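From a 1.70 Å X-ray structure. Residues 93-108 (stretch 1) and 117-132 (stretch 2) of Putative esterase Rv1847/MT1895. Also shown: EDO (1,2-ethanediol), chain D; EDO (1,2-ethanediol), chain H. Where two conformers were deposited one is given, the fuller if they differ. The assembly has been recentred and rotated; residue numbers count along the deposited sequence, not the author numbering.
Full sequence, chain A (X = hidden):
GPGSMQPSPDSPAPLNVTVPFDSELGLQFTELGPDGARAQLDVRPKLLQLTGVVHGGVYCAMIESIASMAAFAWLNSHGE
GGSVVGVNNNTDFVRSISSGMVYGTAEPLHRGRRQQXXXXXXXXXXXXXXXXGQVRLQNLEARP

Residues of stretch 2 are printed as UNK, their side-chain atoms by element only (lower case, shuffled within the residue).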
# COMPACT_ATOMS: atom_id res chain seq x y z
N PHE A 93 -1.29 -8.39 -6.35
CA PHE A 93 -2.50 -7.96 -7.00
C PHE A 93 -2.94 -9.05 -7.96
O PHE A 93 -2.15 -9.53 -8.77
CB PHE A 93 -2.24 -6.67 -7.77
CG PHE A 93 -1.64 -5.58 -6.92
CD1 PHE A 93 -2.33 -5.07 -5.82
CD2 PHE A 93 -0.39 -5.08 -7.21
CE1 PHE A 93 -1.80 -4.06 -5.05
CE2 PHE A 93 0.16 -4.06 -6.43
CZ PHE A 93 -0.55 -3.56 -5.33
N VAL A 94 -4.21 -9.43 -7.89
CA VAL A 94 -4.70 -10.59 -8.60
C VAL A 94 -5.69 -10.26 -9.70
O VAL A 94 -5.58 -10.82 -10.78
CB VAL A 94 -5.32 -11.61 -7.59
CG1 VAL A 94 -5.79 -12.88 -8.30
CG2 VAL A 94 -4.31 -11.96 -6.50
N ARG A 95 -6.65 -9.35 -9.45
CA ARG A 95 -7.74 -9.09 -10.38
C ARG A 95 -8.16 -7.63 -10.29
O ARG A 95 -8.23 -7.07 -9.20
CB ARG A 95 -8.96 -9.98 -10.09
CG ARG A 95 -10.11 -9.84 -11.10
CD ARG A 95 -11.24 -10.83 -10.85
NE ARG A 95 -10.88 -12.19 -11.24
CZ ARG A 95 -10.84 -12.62 -12.50
NH1 ARG A 95 -11.12 -11.79 -13.49
NH2 ARG A 95 -10.51 -13.88 -12.76
N SER A 96 -8.42 -7.04 -11.45
CA SER A 96 -8.84 -5.65 -11.58
C SER A 96 -10.37 -5.51 -11.63
O SER A 96 -11.04 -6.09 -12.50
CB SER A 96 -8.25 -5.03 -12.87
OG SER A 96 -6.85 -4.95 -12.80
N ILE A 97 -10.91 -4.74 -10.70
CA ILE A 97 -12.34 -4.41 -10.67
C ILE A 97 -12.50 -2.89 -10.58
O ILE A 97 -11.54 -2.18 -10.32
CB ILE A 97 -13.07 -5.10 -9.49
CG1 ILE A 97 -12.57 -4.58 -8.13
CG2 ILE A 97 -12.90 -6.63 -9.58
CD1 ILE A 97 -13.39 -5.07 -6.88
N SER A 98 -13.72 -2.40 -10.84
CA SER A 98 -14.02 -0.98 -10.94
C SER A 98 -15.12 -0.47 -10.00
O SER A 98 -15.36 0.75 -9.93
CB SER A 98 -14.44 -0.67 -12.37
OG SER A 98 -13.33 -0.71 -13.22
N SER A 99 -15.83 -1.40 -9.34
CA SER A 99 -16.95 -1.05 -8.48
C SER A 99 -17.33 -2.22 -7.56
O SER A 99 -16.80 -3.33 -7.69
CB SER A 99 -18.16 -0.65 -9.33
OG SER A 99 -18.72 -1.78 -9.98
N GLY A 100 -18.28 -1.95 -6.66
CA GLY A 100 -18.77 -2.95 -5.70
C GLY A 100 -17.95 -2.98 -4.42
O GLY A 100 -16.95 -2.27 -4.29
N MET A 101 -18.38 -3.83 -3.49
CA MET A 101 -17.72 -3.97 -2.19
C MET A 101 -16.55 -4.95 -2.28
O MET A 101 -16.60 -5.92 -3.05
CB MET A 101 -18.71 -4.52 -1.15
CG MET A 101 -19.90 -3.61 -0.85
SD MET A 101 -19.47 -2.18 0.13
CE MET A 101 -18.85 -2.89 1.66
N VAL A 102 -15.52 -4.70 -1.48
CA VAL A 102 -14.42 -5.65 -1.28
C VAL A 102 -14.29 -5.90 0.21
O VAL A 102 -14.63 -5.04 1.03
CB VAL A 102 -13.09 -5.17 -1.91
CG1 VAL A 102 -13.23 -5.14 -3.45
CG2 VAL A 102 -12.65 -3.81 -1.35
N TYR A 103 -13.82 -7.10 0.56
CA TYR A 103 -13.87 -7.63 1.90
C TYR A 103 -12.53 -8.30 2.19
O TYR A 103 -12.08 -9.14 1.40
CB TYR A 103 -14.97 -8.71 1.94
CG TYR A 103 -16.36 -8.20 1.63
CD1 TYR A 103 -16.87 -8.20 0.32
CD2 TYR A 103 -17.17 -7.71 2.65
CE1 TYR A 103 -18.16 -7.71 0.05
CE2 TYR A 103 -18.43 -7.22 2.38
CZ TYR A 103 -18.92 -7.24 1.10
OH TYR A 103 -20.18 -6.72 0.89
N GLY A 104 -11.88 -7.91 3.29
CA GLY A 104 -10.62 -8.53 3.71
C GLY A 104 -10.70 -9.29 5.01
O GLY A 104 -11.41 -8.88 5.93
N THR A 105 -9.96 -10.39 5.09
CA THR A 105 -9.82 -11.17 6.32
C THR A 105 -8.33 -11.38 6.61
O THR A 105 -7.61 -11.80 5.71
CB THR A 105 -10.44 -12.55 6.15
OG1 THR A 105 -11.85 -12.42 5.93
CG2 THR A 105 -10.20 -13.42 7.38
N ALA A 106 -7.93 -11.12 7.85
CA ALA A 106 -6.57 -11.39 8.33
C ALA A 106 -6.55 -12.71 9.10
O ALA A 106 -7.42 -12.93 9.95
CB ALA A 106 -6.05 -10.29 9.21
N GLU A 107 -5.56 -13.55 8.77
CA GLU A 107 -5.25 -14.82 9.46
C GLU A 107 -3.80 -14.77 9.90
O GLU A 107 -2.96 -14.23 9.19
CB GLU A 107 -5.31 -16.01 8.52
CG GLU A 107 -6.54 -16.30 7.79
CD GLU A 107 -6.21 -17.26 6.66
OE1 GLU A 107 -5.72 -18.39 6.95
OE2 GLU A 107 -6.33 -16.85 5.50
N PRO A 108 -3.48 -15.37 11.05
CA PRO A 108 -2.13 -15.32 11.55
C PRO A 108 -1.18 -16.35 10.93
O PRO A 108 -1.54 -17.52 10.76
CB PRO A 108 -2.32 -15.58 13.04
CG PRO A 108 -3.48 -16.50 13.10
CD PRO A 108 -4.39 -16.05 11.98
N UNK A 117 3.47 -11.89 11.95
CA UNK A 117 3.28 -11.96 10.53
C UNK A 117 1.82 -12.35 10.28
O UNK A 117 1.36 -13.41 10.77
c UNK A 117 4.85 -11.74 7.78
c UNK A 117 4.32 -13.02 8.39
c UNK A 117 5.10 -14.23 7.88
c UNK A 117 4.31 -12.93 9.91
N UNK A 118 1.08 -11.53 9.53
CA UNK A 118 -0.34 -11.74 9.24
C UNK A 118 -0.59 -11.79 7.73
O UNK A 118 0.03 -11.05 6.97
c UNK A 118 -3.97 -12.26 14.14
c UNK A 118 -2.35 -11.29 12.10
c UNK A 118 -4.32 -12.44 12.79
c UNK A 118 -1.21 -10.62 9.82
c UNK A 118 -2.01 -11.14 13.46
c UNK A 118 -1.30 -10.69 11.33
c UNK A 118 -3.53 -11.95 11.76
c UNK A 118 -2.83 -11.61 14.49
c UNK A 118 -0.41 -10.21 12.22
n UNK A 118 -0.82 -10.45 13.51
N UNK A 119 -1.49 -12.69 7.30
CA UNK A 119 -1.96 -12.79 5.91
C UNK A 119 -3.35 -12.14 5.81
O UNK A 119 -4.24 -12.43 6.61
c UNK A 119 -2.07 -13.96 3.05
c UNK A 119 -2.86 -14.52 4.21
c UNK A 119 -3.07 -16.03 4.03
c UNK A 119 -2.09 -14.26 5.50
N UNK A 120 -3.52 -11.29 4.81
CA UNK A 120 -4.81 -10.66 4.54
C UNK A 120 -5.19 -10.94 3.10
O UNK A 120 -4.39 -10.70 2.18
c UNK A 120 -6.16 -8.53 4.55
c UNK A 120 -4.77 -9.15 4.77
c UNK A 120 -4.20 -8.83 6.17
N UNK A 121 -6.41 -11.45 2.91
CA UNK A 121 -6.93 -11.80 1.58
C UNK A 121 -8.15 -10.92 1.32
O UNK A 121 -9.08 -10.87 2.14
c UNK A 121 -7.74 -13.69 0.02
o UNK A 121 -6.21 -14.10 1.91
c UNK A 121 -7.32 -13.30 1.48
N UNK A 122 -8.15 -10.26 0.17
CA UNK A 122 -9.24 -9.37 -0.23
C UNK A 122 -10.03 -10.00 -1.36
O UNK A 122 -9.46 -10.38 -2.38
c UNK A 122 -7.67 -7.46 0.25
c UNK A 122 -8.72 -8.01 -0.73
c UNK A 122 -9.86 -7.05 -0.88
c UNK A 122 -7.54 -5.94 0.19
N UNK A 123 -11.34 -10.15 -1.15
CA UNK A 123 -12.26 -10.70 -2.14
C UNK A 123 -13.32 -9.69 -2.60
O UNK A 123 -13.65 -8.74 -1.89
o UNK A 123 -13.50 -11.72 -0.29
c UNK A 123 -12.00 -13.16 -1.57
c UNK A 123 -12.97 -11.97 -1.61
N UNK A 124 -13.88 -9.91 -3.79
CA UNK A 124 -14.95 -9.07 -4.31
C UNK A 124 -16.31 -9.74 -4.10
O UNK A 124 -16.41 -10.79 -3.45
c UNK A 124 -14.70 -8.71 -5.78
c UNK A 124 -14.86 -9.91 -6.76
o UNK A 124 -15.29 -11.02 -6.37
o UNK A 124 -14.54 -9.72 -7.96
N UNK A 125 -17.37 -9.15 -4.64
CA UNK A 125 -18.72 -9.70 -4.40
C UNK A 125 -19.08 -10.99 -5.17
O UNK A 125 -20.21 -11.48 -5.04
o UNK A 125 -19.54 -8.79 -6.90
o UNK A 125 -20.72 -7.11 -6.09
c UNK A 125 -20.02 -8.15 -5.94
c UNK A 125 -19.80 -8.62 -4.52
N UNK A 126 -18.11 -11.57 -5.89
CA UNK A 126 -18.26 -12.91 -6.47
C UNK A 126 -17.30 -13.94 -5.84
O UNK A 126 -17.15 -15.06 -6.34
c UNK A 126 -19.05 -11.92 -8.65
c UNK A 126 -18.05 -12.88 -8.00
o UNK A 126 -16.70 -12.48 -8.30
N UNK A 127 -16.72 -13.56 -4.70
CA UNK A 127 -15.76 -14.37 -3.94
C UNK A 127 -14.54 -14.69 -4.77
O UNK A 127 -13.96 -15.80 -4.67
o UNK A 127 -14.68 -15.76 -1.73
c UNK A 127 -15.78 -16.17 -2.13
c UNK A 127 -16.43 -15.64 -3.40
o UNK A 127 -16.40 -17.06 -1.51
N UNK A 128 -14.14 -13.75 -5.62
CA UNK A 128 -12.86 -13.85 -6.31
C UNK A 128 -11.83 -12.99 -5.58
O UNK A 128 -12.13 -11.88 -5.14
c UNK A 128 -12.96 -13.41 -7.79
c UNK A 128 -13.83 -14.01 -10.09
c UNK A 128 -15.73 -15.21 -11.14
n UNK A 128 -16.17 -16.21 -11.90
n UNK A 128 -14.43 -15.08 -10.89
c UNK A 128 -13.87 -14.32 -8.62
n UNK A 128 -16.62 -14.35 -10.64
N UNK A 129 -10.63 -13.53 -5.45
CA UNK A 129 -9.55 -12.79 -4.82
C UNK A 129 -9.09 -11.68 -5.75
O UNK A 129 -8.78 -11.92 -6.92
c UNK A 129 -8.36 -13.71 -4.46
c UNK A 129 -7.20 -12.92 -3.88
c UNK A 129 -8.79 -14.80 -3.45
N UNK A 130 -9.06 -10.46 -5.21
CA UNK A 130 -8.56 -9.28 -5.92
C UNK A 130 -7.15 -8.89 -5.50
O UNK A 130 -6.38 -8.38 -6.34
c UNK A 130 -9.81 -7.62 -4.43
c UNK A 130 -9.54 -8.06 -5.85
c UNK A 130 -10.85 -8.37 -6.56
N UNK A 131 -6.78 -9.13 -4.25
CA UNK A 131 -5.43 -8.87 -3.73
C UNK A 131 -5.20 -9.74 -2.50
O UNK A 131 -6.17 -10.14 -1.82
c UNK A 131 -5.25 -7.37 -3.40
N UNK A 132 -3.94 -10.03 -2.19
CA UNK A 132 -3.57 -10.87 -1.04
C UNK A 132 -2.21 -10.39 -0.60
O UNK A 132 -1.36 -10.13 -1.45
c UNK A 132 -3.53 -12.34 -1.46
c UNK A 132 -3.13 -13.39 -0.41
n UNK A 132 -1.55 -17.19 1.28
n UNK A 132 -2.74 -15.86 -0.17
c UNK A 132 -1.61 -16.16 0.45
n UNK A 132 -0.52 -15.41 0.26
c UNK A 132 -2.91 -14.75 -1.11
C1 EDO D . -1.25 -12.68 -9.19
O1 EDO D . -0.50 -11.69 -8.49
C2 EDO D . -1.35 -12.33 -10.67
O2 EDO D . -0.05 -12.35 -11.28
C1 EDO H . -2.65 -3.28 -9.98
O1 EDO H . -2.25 -2.26 -10.92
C2 EDO H . -4.17 -3.32 -9.84
O2 EDO H . -4.83 -3.73 -11.04
O HOH W 1 -9.41 -13.94 -8.76
O HOH W 2 -17.36 -6.48 -5.52
O HOH W 3 -20.84 -5.55 -3.89
O HOH W 4 -6.60 -14.37 4.69

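Position 117 carries four carbons forked at the second, a leucine side chain; Leu117 points sideways and barely meets stretch 1. At 118 one carbon leads to fused five- and six-membered rings holding eight carbons and one nitrogen, set against Pro108, which only tryptophan has. The broad ring of Trp118 suits its proline partner: Pro108 CB lies 3.9 Å from the centroid of the six-membered ring of Trp118, over its face, a CH-pi contact.

Position 119 again has four carbons forked at the second, near the Glu107 side chain, hence leucine. Leu119 CD2 comes 3.7 Å from Glu107 OE2, and the buried branched chain fills its face there. Leu119 N donates to Glu107 O at 2.8 Å, and Glu107 N returns a bond of 2.8 Å to Leu119 O. Position 120 has one carbon bearing two more, against Ala106: valine. Val120 CG2 packs 3.8 Å from Ala106 CB, the small alanine leaving room for a branched neighbour.

At 121 one carbon carries an oxygen and a carbon, on the face of Thr105, making threonine. Its hydroxyl suits the polar face shared with Thr105 and Glu107: one water joins Thr121 OG1, Thr105 O and Glu107 OE2. Position 122 has four carbons, forked at the first with one arm two carbons long, touching Val102, so isoleucine. Ile122 lies opposite Gly104, which has no side chain, and its CG2 reaches 3.9 Å from Val102 CB.

Position 123 repeats the oxygen-and-carbon fork, near Tyr103: threonine, whose beta-branching suits a strand. Thr123 OG1 lies 4.0 Å from Tyr103 CB; Thr123 N bonds Tyr103 O at 2.8 Å. Position 124 has two carbons, the second with two oxygens, near Ile97: aspartate. Asp124 OD2 lies 3.9 Å from Ile97 CG2; OD1 accepts bonds from the backbone N of 126 and 128, holding the turn.

Position 125 has the same carboxylate pattern, aspartate; Asp125 OD2 accepts from a water that also binds Met101 N. Position 126, one carbon with an oxygen and a carbon, is threonine, and Thr126 OG1 donates to Asp124 OD1. Position 127 has two carbons, the second carrying two oxygens: aspartate. Asp127 closes the type I turn without touching stretch 1.

Position 128 has three carbons, a nitrogen, then a carbon with two nitrogens, beside Arg95: arginine. Arg128 CD covers one face of the Arg95 guanidinium. Position 129 has one carbon bearing two, near Val94: valine. Val129 CG1 meets Val94 CG2 at 4.0 Å. Position 130 has the same fork, near Ile97 and Arg95: valine. Val130 CG1 lies 4.0 Å from Ile97 CG2. The lone carbon at 131, near Phe93, means alanine; Ala131 CB lies 4.4 Å from Phe93 CD1. Position 132 repeats the guanidinium chain, arginine; Arg132 stays exposed.

Paired antiparallel bonds align the main ladder, apolar side chains pack one face, and Val130 O, accepting from Val94 N and Arg95 N, anchors the second ladder.

Stretch 2 (117-132) LWLVTITDDTDRVVAR
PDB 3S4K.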